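Local coordinates for protein CAIP (Helicobacter cinaedi, PDB 5LBH) that probably stores iron as a Dps-like mini-ferritin and, as an antigen, promotes the differentiation of macrophages into foam cells, at residues V5-Q10 and F107-A112; V20-F25 and Q42-Q47; W27-K30 and P36-K39; R58-Q61 and M65-V68. All coordinates share one frame; numbering follows the deposited sequence.

Interaction 1: V5-Q10 and F107-A112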
# COMPACT_ATOMS: atom_id res chain seq x y z
N VAL A 5 -25.81 -24.04 -21.95
CA VAL A 5 -25.72 -22.75 -22.63
C VAL A 5 -27.05 -22.01 -22.54
O VAL A 5 -27.07 -20.79 -22.31
CB VAL A 5 -25.26 -22.94 -24.08
CG1 VAL A 5 -25.38 -21.63 -24.85
CG2 VAL A 5 -23.85 -23.43 -24.11
N GLU A 6 -28.17 -22.72 -22.69
CA GLU A 6 -29.47 -22.06 -22.65
C GLU A 6 -29.72 -21.44 -21.28
O GLU A 6 -30.26 -20.34 -21.18
CB GLU A 6 -30.57 -23.05 -23.02
CG GLU A 6 -30.47 -23.59 -24.47
CD GLU A 6 -31.28 -24.88 -24.73
OE1 GLU A 6 -31.17 -25.46 -25.84
OE2 GLU A 6 -32.02 -25.34 -23.82
N LEU A 7 -29.33 -22.13 -20.21
CA LEU A 7 -29.51 -21.55 -18.88
C LEU A 7 -28.57 -20.37 -18.66
O LEU A 7 -28.96 -19.38 -18.04
CB LEU A 7 -29.31 -22.63 -17.81
CG LEU A 7 -30.57 -23.42 -17.45
CD1 LEU A 7 -30.23 -24.63 -16.61
CD2 LEU A 7 -31.53 -22.53 -16.66
N LEU A 8 -27.34 -20.47 -19.16
CA LEU A 8 -26.39 -19.36 -19.04
C LEU A 8 -26.89 -18.09 -19.72
O LEU A 8 -26.76 -17.00 -19.16
CB LEU A 8 -25.04 -19.77 -19.62
CG LEU A 8 -24.13 -20.74 -18.85
CD1 LEU A 8 -22.99 -21.18 -19.77
CD2 LEU A 8 -23.60 -20.15 -17.53
N LYS A 9 -27.44 -18.18 -20.95
CA LYS A 9 -27.89 -16.94 -21.60
C LYS A 9 -29.16 -16.41 -20.97
O LYS A 9 -29.41 -15.20 -21.01
CB LYS A 9 -28.08 -17.07 -23.11
CG LYS A 9 -27.32 -18.12 -23.82
CD LYS A 9 -27.31 -17.84 -25.31
CE LYS A 9 -28.70 -17.43 -25.79
NZ LYS A 9 -28.65 -16.94 -27.20
N GLN A 10 -29.97 -17.29 -20.40
CA GLN A 10 -31.11 -16.81 -19.62
C GLN A 10 -30.62 -16.00 -18.41
O GLN A 10 -31.09 -14.89 -18.16
CB GLN A 10 -31.98 -18.00 -19.21
CG GLN A 10 -33.21 -17.62 -18.39
CD GLN A 10 -34.22 -16.85 -19.20
OE1 GLN A 10 -34.53 -17.21 -20.34
NE2 GLN A 10 -34.72 -15.77 -18.65
N PHE A 107 -29.63 -20.56 -10.90
CA PHE A 107 -28.28 -21.09 -10.70
C PHE A 107 -28.31 -22.52 -10.19
O PHE A 107 -27.44 -23.32 -10.55
CB PHE A 107 -27.50 -20.21 -9.73
CG PHE A 107 -26.91 -19.02 -10.37
CD1 PHE A 107 -25.81 -19.15 -11.23
CD2 PHE A 107 -27.45 -17.76 -10.16
CE1 PHE A 107 -25.25 -18.04 -11.84
CE2 PHE A 107 -26.89 -16.64 -10.77
CZ PHE A 107 -25.79 -16.79 -11.61
N THR A 108 -29.32 -22.87 -9.39
CA THR A 108 -29.46 -24.25 -8.96
C THR A 108 -29.67 -25.18 -10.14
O THR A 108 -29.01 -26.21 -10.26
CB THR A 108 -30.60 -24.38 -7.96
OG1 THR A 108 -30.40 -23.45 -6.89
CG2 THR A 108 -30.71 -25.80 -7.44
N GLU A 109 -30.59 -24.82 -11.04
CA GLU A 109 -30.84 -25.70 -12.16
C GLU A 109 -29.64 -25.75 -13.11
O GLU A 109 -29.33 -26.80 -13.67
CB GLU A 109 -32.12 -25.29 -12.88
CG GLU A 109 -32.52 -26.24 -14.01
CD GLU A 109 -32.65 -27.72 -13.55
OE1 GLU A 109 -32.97 -27.97 -12.36
OE2 GLU A 109 -32.41 -28.63 -14.40
N LEU A 110 -28.91 -24.64 -13.25
CA LEU A 110 -27.66 -24.66 -14.01
C LEU A 110 -26.66 -25.65 -13.43
O LEU A 110 -25.99 -26.37 -14.17
CB LEU A 110 -27.05 -23.26 -14.03
CG LEU A 110 -25.64 -23.09 -14.62
CD1 LEU A 110 -25.57 -23.53 -16.07
CD2 LEU A 110 -25.14 -21.66 -14.48
N SER A 111 -26.53 -25.69 -12.10
CA SER A 111 -25.58 -26.61 -11.49
C SER A 111 -25.98 -28.07 -11.74
O SER A 111 -25.14 -28.91 -12.10
CB SER A 111 -25.46 -26.31 -9.99
OG SER A 111 -24.49 -27.13 -9.38
N ALA A 112 -27.26 -28.39 -11.56
CA ALA A 112 -27.73 -29.75 -11.79
C ALA A 112 -27.53 -30.18 -13.24
O ALA A 112 -27.08 -31.29 -13.51
CB ALA A 112 -29.21 -29.87 -11.43
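In the ferritin-like four-helix bundle, Leu-7 and Leu-8 of helix 4-28 meet Glu-109 and Leu-110 of helix 89-116, its antiparallel neighbour. The axes of the two short segments approach to 9.7 Å at 159°, and Leu-7 sits level with Leu-110. Both of these residues direct their CB across the gap. Leu-7 uses its CD1 branch, which lies against the peptide joining Glu-109 to Leu-110, 3.6 Å from Leu-110 N, and also touches the Glu-109 methylene CG at 3.8 Å. Leu-110 extends past this point to the next leucine, where its CD2 comes within 3.7 Å of Leu-8 CD2 and its CD1 lies slightly farther off. With CG trans to the backbone N (chi1 172°), Leu-110 holds both methyls toward helix 4-28. Val-55 of helix 34-61 packs on Leu-8, and Ala-126 of helix 120-144 packs on Leu-110, so the leucine pair is enclosed by all four helices. Glu-109 borders the contact with its aliphatic part, while its OE2 is hydrogen-bonded to Gln-113. The join is therefore held by dispersion forces and exclusion of water, its one charged residue contributing a methylene and keeping its carboxylate on its own helix.

Interaction 2: V20-F25 and Q42-Q47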
# COMPACT_ATOMS: atom_id res chain seq x y z
N VAL A 20 -30.15 -2.84 -14.51
CA VAL A 20 -30.77 -1.53 -14.67
C VAL A 20 -31.82 -1.29 -13.59
O VAL A 20 -31.92 -0.19 -13.04
CB VAL A 20 -31.35 -1.37 -16.09
CG1 VAL A 20 -32.21 -0.13 -16.17
CG2 VAL A 20 -30.23 -1.25 -17.11
N LYS A 21 -32.61 -2.32 -13.25
CA LYS A 21 -33.58 -2.15 -12.18
C LYS A 21 -32.92 -1.69 -10.87
O LYS A 21 -33.46 -0.85 -10.15
CB LYS A 21 -34.34 -3.45 -11.93
CG LYS A 21 -35.38 -3.29 -10.85
CD LYS A 21 -36.03 -4.59 -10.47
CE LYS A 21 -36.98 -5.12 -11.50
NZ LYS A 21 -37.67 -6.37 -10.97
N VAL A 22 -31.75 -2.25 -10.56
CA VAL A 22 -31.09 -1.88 -9.31
C VAL A 22 -30.54 -0.45 -9.36
O VAL A 22 -30.52 0.24 -8.34
CB VAL A 22 -30.02 -2.94 -8.97
CG1 VAL A 22 -29.19 -2.54 -7.74
CG2 VAL A 22 -30.67 -4.29 -8.75
N HIS A 23 -30.11 0.04 -10.54
CA HIS A 23 -29.77 1.46 -10.64
C HIS A 23 -30.97 2.34 -10.27
O HIS A 23 -30.84 3.36 -9.59
CB HIS A 23 -29.29 1.79 -12.06
CG HIS A 23 -27.83 1.53 -12.29
ND1 HIS A 23 -27.35 0.29 -12.67
CD2 HIS A 23 -26.76 2.36 -12.27
CE1 HIS A 23 -26.04 0.36 -12.83
NE2 HIS A 23 -25.66 1.60 -12.60
N ASN A 24 -32.16 1.91 -10.68
CA ASN A 24 -33.38 2.63 -10.33
C ASN A 24 -33.61 2.64 -8.82
O ASN A 24 -33.89 3.69 -8.23
CB ASN A 24 -34.53 2.00 -11.12
CG ASN A 24 -35.87 2.61 -10.83
OD1 ASN A 24 -35.97 3.67 -10.21
ND2 ASN A 24 -36.92 1.96 -11.32
N PHE A 25 -33.48 1.48 -8.15
CA PHE A 25 -33.53 1.47 -6.69
C PHE A 25 -32.45 2.38 -6.09
O PHE A 25 -32.69 3.10 -5.11
CB PHE A 25 -33.34 0.05 -6.15
CG PHE A 25 -34.42 -0.91 -6.57
CD1 PHE A 25 -35.69 -0.45 -6.89
CD2 PHE A 25 -34.17 -2.27 -6.63
CE1 PHE A 25 -36.68 -1.33 -7.27
CE2 PHE A 25 -35.16 -3.16 -6.99
CZ PHE A 25 -36.42 -2.69 -7.32
N GLN A 42 -25.61 -0.08 -4.89
CA GLN A 42 -24.49 0.11 -5.80
C GLN A 42 -23.59 -1.13 -5.82
O GLN A 42 -23.12 -1.56 -6.88
CB GLN A 42 -23.67 1.33 -5.43
CG GLN A 42 -22.54 1.51 -6.43
CD GLN A 42 -21.48 2.49 -6.00
OE1 GLN A 42 -20.45 2.09 -5.46
NE2 GLN A 42 -21.74 3.78 -6.20
N GLU A 43 -23.35 -1.72 -4.65
CA GLU A 43 -22.61 -2.97 -4.58
C GLU A 43 -23.30 -4.09 -5.35
O GLU A 43 -22.64 -4.92 -5.98
CB GLU A 43 -22.40 -3.36 -3.12
CG GLU A 43 -21.52 -2.39 -2.38
CD GLU A 43 -21.35 -2.78 -0.93
OE1 GLU A 43 -20.28 -2.48 -0.36
OE2 GLU A 43 -22.30 -3.38 -0.37
N ILE A 44 -24.63 -4.14 -5.30
CA ILE A 44 -25.38 -5.20 -5.97
C ILE A 44 -25.29 -5.07 -7.48
O ILE A 44 -25.07 -6.05 -8.19
CB ILE A 44 -26.83 -5.23 -5.48
CG1 ILE A 44 -26.91 -5.63 -4.00
CG2 ILE A 44 -27.69 -6.09 -6.40
CD1 ILE A 44 -28.34 -5.64 -3.46
N TYR A 45 -25.48 -3.87 -8.03
CA TYR A 45 -25.44 -3.82 -9.48
C TYR A 45 -24.02 -4.02 -10.02
O TYR A 45 -23.87 -4.49 -11.15
CB TYR A 45 -26.09 -2.54 -10.04
CG TYR A 45 -25.46 -1.17 -9.80
CD1 TYR A 45 -24.19 -0.84 -10.30
CD2 TYR A 45 -26.19 -0.16 -9.15
CE1 TYR A 45 -23.64 0.45 -10.11
CE2 TYR A 45 -25.65 1.11 -8.96
CZ TYR A 45 -24.38 1.41 -9.44
OH TYR A 45 -23.87 2.68 -9.25
N GLU A 46 -22.99 -3.74 -9.22
CA GLU A 46 -21.63 -4.04 -9.66
C GLU A 46 -21.35 -5.53 -9.66
O GLU A 46 -20.64 -6.03 -10.53
CB GLU A 46 -20.60 -3.31 -8.78
CG GLU A 46 -20.51 -1.80 -9.04
CD GLU A 46 -19.70 -1.02 -7.97
OE1 GLU A 46 -19.27 -1.62 -6.95
OE2 GLU A 46 -19.52 0.21 -8.14
N GLN A 47 -21.98 -6.28 -8.74
CA GLN A 47 -21.78 -7.72 -8.72
C GLN A 47 -22.51 -8.40 -9.88
O GLN A 47 -21.98 -9.34 -10.48
CB GLN A 47 -22.27 -8.31 -7.39
CG GLN A 47 -21.40 -7.99 -6.19
CD GLN A 47 -20.11 -8.81 -6.18
OE1 GLN A 47 -19.01 -8.26 -6.31
NE2 GLN A 47 -20.23 -10.13 -6.01
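His-23 and Tyr-45 stack face to face between helices 4-28 and 34-61, the antiparallel hairpin that opens the ferritin-like bundle. The short segments run at 169° with their axes 9.0 Å apart, and Val-22 stands level with Tyr-45. The ring centroids of His-23 and Tyr-45 are 3.6 Å apart and the planes are tilted by only 16°, so the imidazole lies almost flat over the phenol ring. The two side chains reach this overlap by different routes. His-23 starts out along its own helix flank and swings its ring over, with CG beside the backbone N. Tyr-45 already heads for the other helix, and its CG stands between the backbone N and the carbonyl carbon (chi1 67°). The imidazole is also fixed in rotation by a hydrogen bond between ND1 and Tyr-19 O. Beside the stack, Val-22 CG1 sits at the edge of the Tyr-45 ring, 3.9 Å from Tyr-45 CB, and also touches Ile-44 CG2. The tyrosine side chain lies about 4 Å from a bound iron(III) ion, and both rings pack on Asp-53 of a neighbouring subunit, a residue of the iron site. On the face of the Tyr-45 ring opposite His-23, Gln-42 O sits over the ring centre, 3.6 Å above the plane.

Interaction 3: W27-K30 and P36-K39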
# COMPACT_ATOMS: atom_id res chain seq x y z
N TRP A 27 -31.07 5.07 -7.33
CA TRP A 27 -31.31 6.49 -7.55
C TRP A 27 -32.52 7.03 -6.78
O TRP A 27 -32.54 8.20 -6.40
CB TRP A 27 -31.53 6.77 -9.03
CG TRP A 27 -30.39 6.45 -9.93
CD1 TRP A 27 -29.06 6.59 -9.65
CD2 TRP A 27 -30.47 5.97 -11.28
NE1 TRP A 27 -28.31 6.21 -10.74
CE2 TRP A 27 -29.15 5.83 -11.75
CE3 TRP A 27 -31.54 5.63 -12.12
CZ2 TRP A 27 -28.86 5.36 -13.03
CZ3 TRP A 27 -31.26 5.16 -13.39
CH2 TRP A 27 -29.92 5.03 -13.84
N ASN A 28 -33.56 6.21 -6.59
CA ASN A 28 -34.88 6.71 -6.21
C ASN A 28 -35.33 6.23 -4.83
O ASN A 28 -36.54 6.28 -4.53
CB ASN A 28 -35.92 6.30 -7.26
CG ASN A 28 -35.65 6.95 -8.61
OD1 ASN A 28 -35.33 8.13 -8.69
ND2 ASN A 28 -35.82 6.19 -9.69
N VAL A 29 -34.40 5.72 -4.01
CA VAL A 29 -34.72 5.43 -2.61
C VAL A 29 -34.96 6.73 -1.84
O VAL A 29 -34.26 7.73 -2.04
CB VAL A 29 -33.62 4.55 -1.98
CG1 VAL A 29 -32.25 5.24 -2.02
CG2 VAL A 29 -33.97 4.21 -0.55
N LYS A 30 -35.96 6.72 -0.98
CA LYS A 30 -36.29 7.84 -0.13
C LYS A 30 -36.29 7.35 1.31
O LYS A 30 -36.28 6.15 1.56
CB LYS A 30 -37.66 8.42 -0.50
CG LYS A 30 -37.73 8.90 -1.93
CD LYS A 30 -36.92 10.15 -2.18
CE LYS A 30 -36.88 10.43 -3.68
NZ LYS A 30 -38.18 10.15 -4.38
N PRO A 36 -27.34 3.99 3.54
CA PRO A 36 -26.99 2.57 3.42
C PRO A 36 -27.63 1.91 2.21
O PRO A 36 -26.98 1.14 1.48
CB PRO A 36 -27.47 1.96 4.74
CG PRO A 36 -28.30 2.97 5.37
CD PRO A 36 -27.90 4.30 4.87
N THR A 37 -28.89 2.25 1.92
CA THR A 37 -29.56 1.61 0.80
C THR A 37 -28.96 2.07 -0.53
O THR A 37 -28.76 1.26 -1.44
CB THR A 37 -31.05 1.91 0.87
OG1 THR A 37 -31.60 1.17 1.96
CG2 THR A 37 -31.74 1.47 -0.42
N HIS A 38 -28.62 3.35 -0.64
CA HIS A 38 -27.96 3.85 -1.84
C HIS A 38 -26.67 3.08 -2.11
O HIS A 38 -26.39 2.69 -3.25
CB HIS A 38 -27.72 5.35 -1.67
CG HIS A 38 -27.17 6.05 -2.87
ND1 HIS A 38 -27.90 6.27 -4.02
CD2 HIS A 38 -25.98 6.68 -3.06
CE1 HIS A 38 -27.17 6.97 -4.88
NE2 HIS A 38 -26.00 7.23 -4.32
N LYS A 39 -25.91 2.77 -1.05
CA LYS A 39 -24.64 2.08 -1.20
C LYS A 39 -24.81 0.57 -1.43
O LYS A 39 -24.11 -0.02 -2.26
CB LYS A 39 -23.77 2.36 0.02
CG LYS A 39 -22.36 1.85 -0.09
CD LYS A 39 -22.13 0.67 0.84
CE LYS A 39 -20.67 0.29 0.85
NZ LYS A 39 -20.39 -0.83 1.80
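A small apolar contact between Val-29 and Thr-37 closes the turn from helix 4-28 into helix 34-61, at one end of the ferritin-like bundle. Val-29 belongs to a short, weakly bonded strand, parallel to residues 87-88, and turns its CB toward the start of the next helix. The methyls do the touching: Val-29 CG2 lies 3.5 Å from Thr-37 CG2, and Val-29 CB is 3.9 Å from the same methyl. Thr-37 presents carbon instead of oxygen because its CG2 is trans to the backbone N, which turns OG1 (chi1 -71°) away to a hydrogen bond with Ser-89 OG. Val-29 CG1 lies farther along, 4.3 Å from His-38 N. Ile-92 of helix 89-116 packs on both Val-29 and Thr-37. The His-38 ring does not join this touch; it stacks on that of His-26, and its ND1 is hydrogen-bonded to His-26 O. The His-38 side chain lies about 4 Å from a bound iron(III) ion and packs on Glu-57 of a neighbouring subunit, a residue of the iron site. The chemistry is thus divided within one turn of helix: Thr-37 supplies a methyl to the hydrophobic seam, while Thr-37 OG1 and His-38 ND1 find their hydrogen-bond partners elsewhere.

Interaction 4: R58-Q61 and M65-V68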
# COMPACT_ATOMS: atom_id res chain seq x y z
N ARG A 58 -18.53 -17.56 -20.36
CA ARG A 58 -18.56 -19.01 -20.24
C ARG A 58 -19.26 -19.63 -21.44
O ARG A 58 -18.80 -20.64 -21.98
CB ARG A 58 -19.22 -19.42 -18.93
CG ARG A 58 -19.33 -20.91 -18.78
CD ARG A 58 -17.94 -21.53 -18.63
NE ARG A 58 -18.00 -22.98 -18.46
CZ ARG A 58 -17.02 -23.81 -18.82
NH1 ARG A 58 -15.91 -23.34 -19.38
NH2 ARG A 58 -17.17 -25.12 -18.64
N VAL A 59 -20.35 -19.01 -21.92
CA VAL A 59 -21.01 -19.47 -23.14
C VAL A 59 -20.02 -19.52 -24.28
O VAL A 59 -19.97 -20.47 -25.06
CB VAL A 59 -22.21 -18.54 -23.46
CG1 VAL A 59 -22.72 -18.76 -24.87
CG2 VAL A 59 -23.31 -18.72 -22.44
N LEU A 60 -19.15 -18.52 -24.35
CA LEU A 60 -18.24 -18.43 -25.47
C LEU A 60 -17.20 -19.55 -25.43
O LEU A 60 -16.97 -20.23 -26.44
CB LEU A 60 -17.60 -17.04 -25.43
CG LEU A 60 -17.35 -16.09 -26.60
CD1 LEU A 60 -18.43 -16.00 -27.60
CD2 LEU A 60 -17.15 -14.74 -26.01
N GLN A 61 -16.63 -19.83 -24.26
CA GLN A 61 -15.67 -20.92 -24.16
C GLN A 61 -16.32 -22.29 -24.32
O GLN A 61 -15.60 -23.27 -24.53
CB GLN A 61 -14.82 -20.76 -22.89
CG GLN A 61 -15.57 -20.54 -21.63
CD GLN A 61 -14.78 -19.76 -20.60
OE1 GLN A 61 -14.76 -20.12 -19.43
NE2 GLN A 61 -14.15 -18.69 -21.02
N MET A 65 -22.64 -18.58 -28.81
CA MET A 65 -22.73 -17.13 -28.77
C MET A 65 -23.73 -16.73 -27.71
O MET A 65 -24.84 -17.29 -27.67
CB MET A 65 -23.16 -16.54 -30.12
CG MET A 65 -22.21 -16.71 -31.30
SD MET A 65 -23.14 -17.24 -32.76
CE MET A 65 -24.40 -15.96 -32.88
N PRO A 66 -23.39 -15.81 -26.83
CA PRO A 66 -24.37 -15.27 -25.89
C PRO A 66 -25.19 -14.19 -26.58
O PRO A 66 -24.97 -13.86 -27.74
CB PRO A 66 -23.51 -14.70 -24.75
CG PRO A 66 -22.19 -14.37 -25.41
CD PRO A 66 -22.05 -15.21 -26.66
N TYR A 67 -26.14 -13.62 -25.84
CA TYR A 67 -26.86 -12.48 -26.37
C TYR A 67 -25.91 -11.31 -26.52
O TYR A 67 -24.96 -11.14 -25.75
CB TYR A 67 -28.01 -12.09 -25.46
CG TYR A 67 -29.09 -13.13 -25.39
CD1 TYR A 67 -29.78 -13.52 -26.54
CD2 TYR A 67 -29.46 -13.69 -24.17
CE1 TYR A 67 -30.79 -14.47 -26.48
CE2 TYR A 67 -30.47 -14.63 -24.10
CZ TYR A 67 -31.13 -15.02 -25.24
OH TYR A 67 -32.13 -15.97 -25.14
N VAL A 68 -26.15 -10.52 -27.56
CA VAL A 68 -25.25 -9.43 -27.89
C VAL A 68 -25.95 -8.09 -28.11
O VAL A 68 -25.29 -7.07 -28.29
CB VAL A 68 -24.41 -9.85 -29.12
CG1 VAL A 68 -24.50 -8.92 -30.31
CG2 VAL A 68 -22.97 -10.16 -28.68
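Val-59 and Leu-60, near the C-terminal end of helix 34-61 in the ferritin-like bundle, pack against Met-65 and Pro-66 of the loop that leads to helix 70-76. The chain doubles back after the helix, bringing Leu-60 level with Met-65 and Val-59 level with Pro-66. Arg-58, first in the segment, faces the other way. Its guanidinium forms a salt bridge with Asp-119, a hydrogen bond with Ser-122 and another with Gln-134 of a neighbouring subunit. Val-59 follows and points at the loop. Its CG1, trans to the backbone N (chi1 166°), reaches the peptide joining Met-65 to Pro-66, at 3.6 Å from Pro-66 N and from Met-65 C. The same methyl is 4.0 Å from Pro-66 CD, so it covers both the peptide and the start of the proline ring. Val-59 also packs on Val-5 of helix 4-28, so it lies between that helix and the loop. Leu-60 begins along the helix flank and bends toward the proline, its CD1 approaching the ring at one atom, 3.8 Å from Pro-66 CD. Its side chain also packs on Trp-27 of one neighbouring subunit and Trp-138 of another, which places this corner at a junction of subunits. Gln-61, last in the segment, turns back along its own helix, where its OE1 accepts a weak hydrogen bond from Arg-58 NH1 at 3.4 Å.

Interactions 1 and 2 join helix 4-28 to different neighbours on opposite sides of the chain's centre: leucines mesh in the first, while the second is an aromatic stack close to iron. Interaction 3 adjoins interaction 2 in sequence and completes the same helical hairpin at its turn, with methyls substituting for rings. Interactions 2 and 3 are buried; interactions 1 and 4 are partly buried, and interaction 4, with a loop as one partner, includes the exposed Met-65. It lies toward the other end of helix 34-61, about 33 Å from interaction 3 between centres, and touches interaction 1 directly, as Val-59 CG2 meets Leu-8 CB at 3.5 Å. Interactions 2, 3 and 4 all border one neighbouring subunit.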